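Intracellular serine protease (Bacillus licheniformis, PDB 4ZOQ) is a subtilisin-like (S8 family) serine protease that probably acts as an endopeptidase, cutting peptide bonds in lanthipeptide biosynthesis. Local coordinates at residues B[121-126]-B[157-162]; B[284-289]-B[304-309]. All coordinates share one frame; numbering follows the deposited sequence.

Contact 1 of 2, residues B[121-126]-B[157-162]; sequences KAMVDA and RAANYA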
loop_
_atom_site.group_PDB
_atom_site.type_symbol
_atom_site.label_atom_id
_atom_site.label_comp_id
_atom_site.label_asym_id
_atom_site.label_seq_id
_atom_site.Cartn_x
_atom_site.Cartn_y
_atom_site.Cartn_z
ATOM N N LYS B 121 11.100 5.143 -5.738
ATOM C CA LYS B 121 10.953 6.104 -6.816
ATOM C C LYS B 121 9.486 6.475 -6.975
ATOM O O LYS B 121 9.152 7.648 -7.148
ATOM C CB LYS B 121 11.509 5.556 -8.115
ATOM C CG LYS B 121 11.570 6.584 -9.224
ATOM C CD LYS B 121 12.044 5.911 -10.496
ATOM C CE LYS B 121 13.550 5.991 -10.633
ATOM N NZ LYS B 121 14.046 5.219 -11.786
ATOM N N ALA B 122 8.618 5.470 -6.898
ATOM C CA ALA B 122 7.186 5.711 -6.978
ATOM C C ALA B 122 6.709 6.553 -5.792
ATOM O O ALA B 122 5.883 7.463 -5.952
ATOM C CB ALA B 122 6.416 4.396 -7.036
ATOM N N MET B 123 7.269 6.310 -4.619
ATOM C CA MET B 123 6.865 7.093 -3.465
ATOM C C MET B 123 7.157 8.555 -3.731
ATOM O O MET B 123 6.293 9.424 -3.562
ATOM C CB MET B 123 7.597 6.638 -2.192
ATOM C CG MET B 123 7.120 5.289 -1.642
ATOM S SD MET B 123 8.113 4.694 -0.242
ATOM C CE MET B 123 7.694 5.856 1.073
ATOM N N VAL B 124 8.371 8.820 -4.190
ATOM C CA VAL B 124 8.794 10.185 -4.372
ATOM C C VAL B 124 7.987 10.855 -5.470
ATOM O O VAL B 124 7.497 11.979 -5.305
ATOM C CB VAL B 124 10.287 10.247 -4.679
ATOM C CG1 VAL B 124 10.673 11.670 -5.036
ATOM C CG2 VAL B 124 11.051 9.787 -3.462
ATOM N N ASP B 125 7.805 10.153 -6.576
ATOM C CA ASP B 125 7.005 10.697 -7.666
ATOM C C ASP B 125 5.600 11.000 -7.195
ATOM O O ASP B 125 5.074 12.080 -7.469
ATOM C CB ASP B 125 6.968 9.737 -8.862
ATOM C CG ASP B 125 8.292 9.691 -9.622
ATOM O OD1 ASP B 125 9.124 10.605 -9.434
ATOM O OD2 ASP B 125 8.503 8.744 -10.404
ATOM N N ALA B 126 5.007 10.059 -6.465
ATOM C CA ALA B 126 3.628 10.196 -6.005
ATOM C C ALA B 126 3.458 11.455 -5.147
ATOM O O ALA B 126 2.448 12.172 -5.265
ATOM C CB ALA B 126 3.195 8.932 -5.224
ATOM N N ARG B 157 14.526 7.588 3.832
ATOM C CA ARG B 157 14.570 8.940 3.295
ATOM C C ARG B 157 13.343 9.198 2.455
ATOM O O ARG B 157 12.757 10.270 2.528
ATOM C CB ARG B 157 15.822 9.141 2.444
ATOM C CG ARG B 157 17.113 9.280 3.202
ATOM C CD ARG B 157 18.254 9.548 2.225
ATOM N NE ARG B 157 19.546 9.611 2.893
ATOM C CZ ARG B 157 20.700 9.867 2.280
ATOM N NH1 ARG B 157 20.735 10.051 0.967
ATOM N NH2 ARG B 157 21.824 9.924 2.985
ATOM N N ALA B 158 12.907 8.181 1.721
ATOM C CA ALA B 158 11.667 8.263 0.961
ATOM C C ALA B 158 10.487 8.535 1.888
ATOM O O ALA B 158 9.639 9.404 1.612
ATOM C CB ALA B 158 11.443 6.979 0.174
ATOM N N ALA B 159 10.460 7.829 3.011
ATOM C CA ALA B 159 9.381 7.991 3.966
ATOM C C ALA B 159 9.421 9.375 4.590
ATOM O O ALA B 159 8.372 10.014 4.806
ATOM C CB ALA B 159 9.452 6.907 5.044
ATOM N N ASN B 160 10.632 9.845 4.871
ATOM C CA ASN B 160 10.809 11.195 5.389
ATOM C C ASN B 160 10.284 12.243 4.392
ATOM O O ASN B 160 9.638 13.235 4.760
ATOM C CB ASN B 160 12.296 11.434 5.685
ATOM C CG ASN B 160 12.809 10.621 6.906
ATOM O OD1 ASN B 160 12.058 9.892 7.570
ATOM N ND2 ASN B 160 14.086 10.760 7.197
ATOM N N TYR B 161 10.528 11.999 3.116
ATOM C CA TYR B 161 10.118 12.947 2.089
ATOM C C TYR B 161 8.590 13.069 1.994
ATOM O O TYR B 161 8.056 14.176 1.916
ATOM C CB TYR B 161 10.720 12.545 0.750
ATOM C CG TYR B 161 10.498 13.531 -0.351
ATOM C CD1 TYR B 161 11.145 14.766 -0.351
ATOM C CD2 TYR B 161 9.670 13.216 -1.420
ATOM C CE1 TYR B 161 10.950 15.675 -1.399
ATOM C CE2 TYR B 161 9.470 14.093 -2.455
ATOM C CZ TYR B 161 10.106 15.323 -2.451
ATOM O OH TYR B 161 9.875 16.169 -3.514
ATOM N N ALA B 162 7.889 11.941 2.064
ATOM C CA ALA B 162 6.422 11.960 2.058
ATOM C C ALA B 162 5.873 12.695 3.286
ATOM O O ALA B 162 4.963 13.524 3.166
ATOM C CB ALA B 162 5.879 10.549 2.005
#

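Contact 2 of 2, residues B[284-289]-B[304-309]; sequences GTAALV and KQVHHI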
loop_
_atom_site.group_PDB
_atom_site.type_symbol
_atom_site.label_atom_id
_atom_site.label_comp_id
_atom_site.label_asym_id
_atom_site.label_seq_id
_atom_site.Cartn_x
_atom_site.Cartn_y
_atom_site.Cartn_z
ATOM N N GLY B 284 -8.138 4.261 2.131
ATOM C CA GLY B 284 -9.434 4.723 1.663
ATOM C C GLY B 284 -10.126 5.571 2.714
ATOM O O GLY B 284 -10.672 6.637 2.406
ATOM N N THR B 285 -10.050 5.120 3.964
ATOM C CA THR B 285 -10.624 5.877 5.072
ATOM C C THR B 285 -9.901 7.223 5.239
ATOM O O THR B 285 -10.543 8.257 5.471
ATOM C CB THR B 285 -10.552 5.111 6.407
ATOM O OG1 THR B 285 -11.210 3.835 6.281
ATOM C CG2 THR B 285 -11.234 5.932 7.519
ATOM N N ALA B 286 -8.578 7.221 5.090
ATOM C CA ALA B 286 -7.816 8.470 5.181
ATOM C C ALA B 286 -8.251 9.476 4.112
ATOM O O ALA B 286 -8.412 10.673 4.391
ATOM C CB ALA B 286 -6.334 8.201 5.065
ATOM N N ALA B 287 -8.429 8.981 2.887
ATOM C CA ALA B 287 -8.901 9.813 1.780
ATOM C C ALA B 287 -10.292 10.363 2.107
ATOM O O ALA B 287 -10.609 11.505 1.772
ATOM C CB ALA B 287 -8.914 9.028 0.470
ATOM N N LEU B 288 -11.109 9.573 2.791
ATOM C CA LEU B 288 -12.422 10.088 3.177
ATOM C C LEU B 288 -12.319 11.252 4.173
ATOM O O LEU B 288 -13.033 12.247 4.034
ATOM C CB LEU B 288 -13.300 8.980 3.761
ATOM C CG LEU B 288 -14.006 8.047 2.785
ATOM C CD1 LEU B 288 -15.029 7.194 3.557
ATOM C CD2 LEU B 288 -14.686 8.864 1.671
ATOM N N VAL B 289 -11.431 11.120 5.165
ATOM C CA VAL B 289 -11.244 12.150 6.183
ATOM C C VAL B 289 -10.700 13.422 5.539
ATOM O O VAL B 289 -11.205 14.518 5.802
ATOM C CB VAL B 289 -10.303 11.681 7.294
ATOM C CG1 VAL B 289 -9.831 12.865 8.143
ATOM C CG2 VAL B 289 -11.000 10.649 8.152
ATOM N N LYS B 304 -0.727 14.626 10.422
ATOM C CA LYS B 304 -0.940 14.352 11.835
ATOM C C LYS B 304 -2.399 14.495 12.199
ATOM O O LYS B 304 -2.939 13.700 12.959
ATOM C CB LYS B 304 -0.155 15.342 12.710
ATOM C CG LYS B 304 1.210 14.909 13.154
ATOM C CD LYS B 304 1.842 15.967 14.079
ATOM C CE LYS B 304 3.325 15.672 14.330
ATOM N NZ LYS B 304 4.099 16.855 14.801
ATOM N N GLN B 305 -3.060 15.482 11.617
ATOM C CA GLN B 305 -4.476 15.647 11.888
ATOM C C GLN B 305 -5.298 14.440 11.433
ATOM O O GLN B 305 -6.177 13.984 12.159
ATOM C CB GLN B 305 -4.998 16.902 11.220
ATOM C CG GLN B 305 -4.734 18.145 12.026
ATOM C CD GLN B 305 -5.082 19.403 11.257
ATOM O OE1 GLN B 305 -4.439 19.741 10.258
ATOM N NE2 GLN B 305 -6.154 20.071 11.682
ATOM N N VAL B 306 -5.009 13.929 10.239
ATOM C CA VAL B 306 -5.725 12.769 9.717
ATOM C C VAL B 306 -5.398 11.542 10.556
ATOM O O VAL B 306 -6.295 10.792 10.932
ATOM C CB VAL B 306 -5.400 12.516 8.251
ATOM C CG1 VAL B 306 -6.211 11.346 7.739
ATOM C CG2 VAL B 306 -5.723 13.760 7.455
ATOM N N HIS B 307 -4.116 11.369 10.869
ATOM C CA HIS B 307 -3.664 10.250 11.688
ATOM C C HIS B 307 -4.365 10.279 13.038
ATOM O O HIS B 307 -4.766 9.234 13.583
ATOM C CB HIS B 307 -2.143 10.305 11.876
ATOM C CG HIS B 307 -1.569 9.102 12.560
ATOM N ND1 HIS B 307 -1.712 8.869 13.914
ATOM C CD2 HIS B 307 -0.824 8.077 12.081
ATOM C CE1 HIS B 307 -1.101 7.740 14.232
ATOM N NE2 HIS B 307 -0.559 7.238 13.138
ATOM N N HIS B 308 -4.524 11.487 13.568
ATOM C CA HIS B 308 -5.192 11.673 14.852
ATOM C C HIS B 308 -6.653 11.206 14.774
ATOM O O HIS B 308 -7.143 10.520 15.659
ATOM C CB HIS B 308 -5.114 13.145 15.299
ATOM C CG HIS B 308 -5.700 13.387 16.646
ATOM N ND1 HIS B 308 -5.020 13.109 17.811
ATOM C CD2 HIS B 308 -6.933 13.805 17.020
ATOM C CE1 HIS B 308 -5.799 13.370 18.848
ATOM N NE2 HIS B 308 -6.965 13.795 18.394
ATOM N N ILE B 309 -7.350 11.584 13.712
ATOM C CA ILE B 309 -8.724 11.148 13.539
ATOM C C ILE B 309 -8.815 9.602 13.414
ATOM O O ILE B 309 -9.667 8.986 14.058
ATOM C CB ILE B 309 -9.347 11.845 12.329
ATOM C CG1 ILE B 309 -9.481 13.329 12.651
ATOM C CG2 ILE B 309 -10.716 11.254 12.015
ATOM C CD1 ILE B 309 -9.725 14.201 11.465
#

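Contact 1 of 2, residues B[121-126]-B[157-162]
Two neighbouring helices of the subtilisin-like alpha/beta fold, 116-128 and 146-164, lie side by side here and run almost parallel. The axes of the short segments come within 9.3 Å and differ in direction by 14°. M123 and A158 meet on one flank of the interface, V124 and Y161 on the other. The M123 chain starts beside its own backbone N (chi1 -73°) and bends at chi3, which brings CE against the backbone of helix 146-164. CE is 4.0 Å from CB of A158 and 3.9 Å from N of A159. The sulfur joins in, with SD 4.1 Å from CB of A158. The methionine therefore ends on a patch of small residues. V124 turns CG1 anti to its backbone N (chi1 173°), and this methyl does the touching, 3.7 Å from CE2 of Y161. The two side chains cross at about a right angle, and the methyl meets the ring obliquely. At the polar end of the ring, OH of Y161 is hydrogen-bonded to OD1 of N128, on the same helix as V124. That bond ties the phenol back to the helix its ring packs on. No hydrogen bond links the two segments, so the join is apolar. The other chain of the assembly adds E60, which packs on both V124 and Y161. M123 also touches I50 of strand 46-51. Its side chain is about 12 Å from that of D51, the predicted charge-relay aspartate. Near-parallel helices packed on parallel strands in this way are characteristic of the subtilase alpha/beta core.

Contact 2 of 2, residues B[284-289]-B[304-309]
V289 overlaps V306 and I309, pointing its side chain at the facing helix. Its CG1 is anti to the backbone N (chi1 165°), a setting that brings this methyl into touch with both partners. CG1 lies 3.6 Å from CD1 of I309 and 3.9 Å from CG1 of V306. The second methyl is used too: CG2 of V289 is 3.9 Å from CG2 of I309. V289 and I309 reach toward each other and meet tip to tip. V289 and V306 instead slide past each other in opposite directions. The I309 chain leaves beside its backbone N (chi1 -68°) and extends through chi2, which carries CD1 to the valine. Helix 275-297 carries S276, the predicted charge-relay serine, in its first turn, as the long central helix does in subtilases. The contact itself lies well down that helix, away from the annotated sites. Helix 303-313 comes next along the chain and packs across it, with segment axes 9.9 Å apart and an angle of 116° between their directions. A286 completes the interface one turn before V289. Its CB is 4.1 Å from CG1 of V306. CG1 of V306 also lies 4.1 Å from the backbone O of A286. The side chains meet by apolar packing, and no hydrogen bond joins the segments. Around them, A286 touches F170 and V306 touches L168, both on strand 168-172, while V289 also packs on A336 of helix 333-338. Beside the apolar patch, NE2 of Q305 is hydrogen-bonded to OH of Y293, a second tie between the same two helices.

How the contacts relate
Both contacts are buried, apolar helix pairs with no hydrogen bond between their segments. They share no helix. Their centres are about 19 Å apart, their nearest atoms about 9 Å, and contact 1 closes before contact 2 opens along the chain. Contact 1 joins near-parallel helices and brings a sulfur and an aromatic ring to the interface. Contact 2 joins helices at a steep angle, using alanine and branched aliphatic side chains alone. Contact 1 borders the other chain of the assembly, whereas no other chain touches contact 2. Both pack on the central sheet, contact 1 on strands 46-51 and 102-110, contact 2 on strand 168-172.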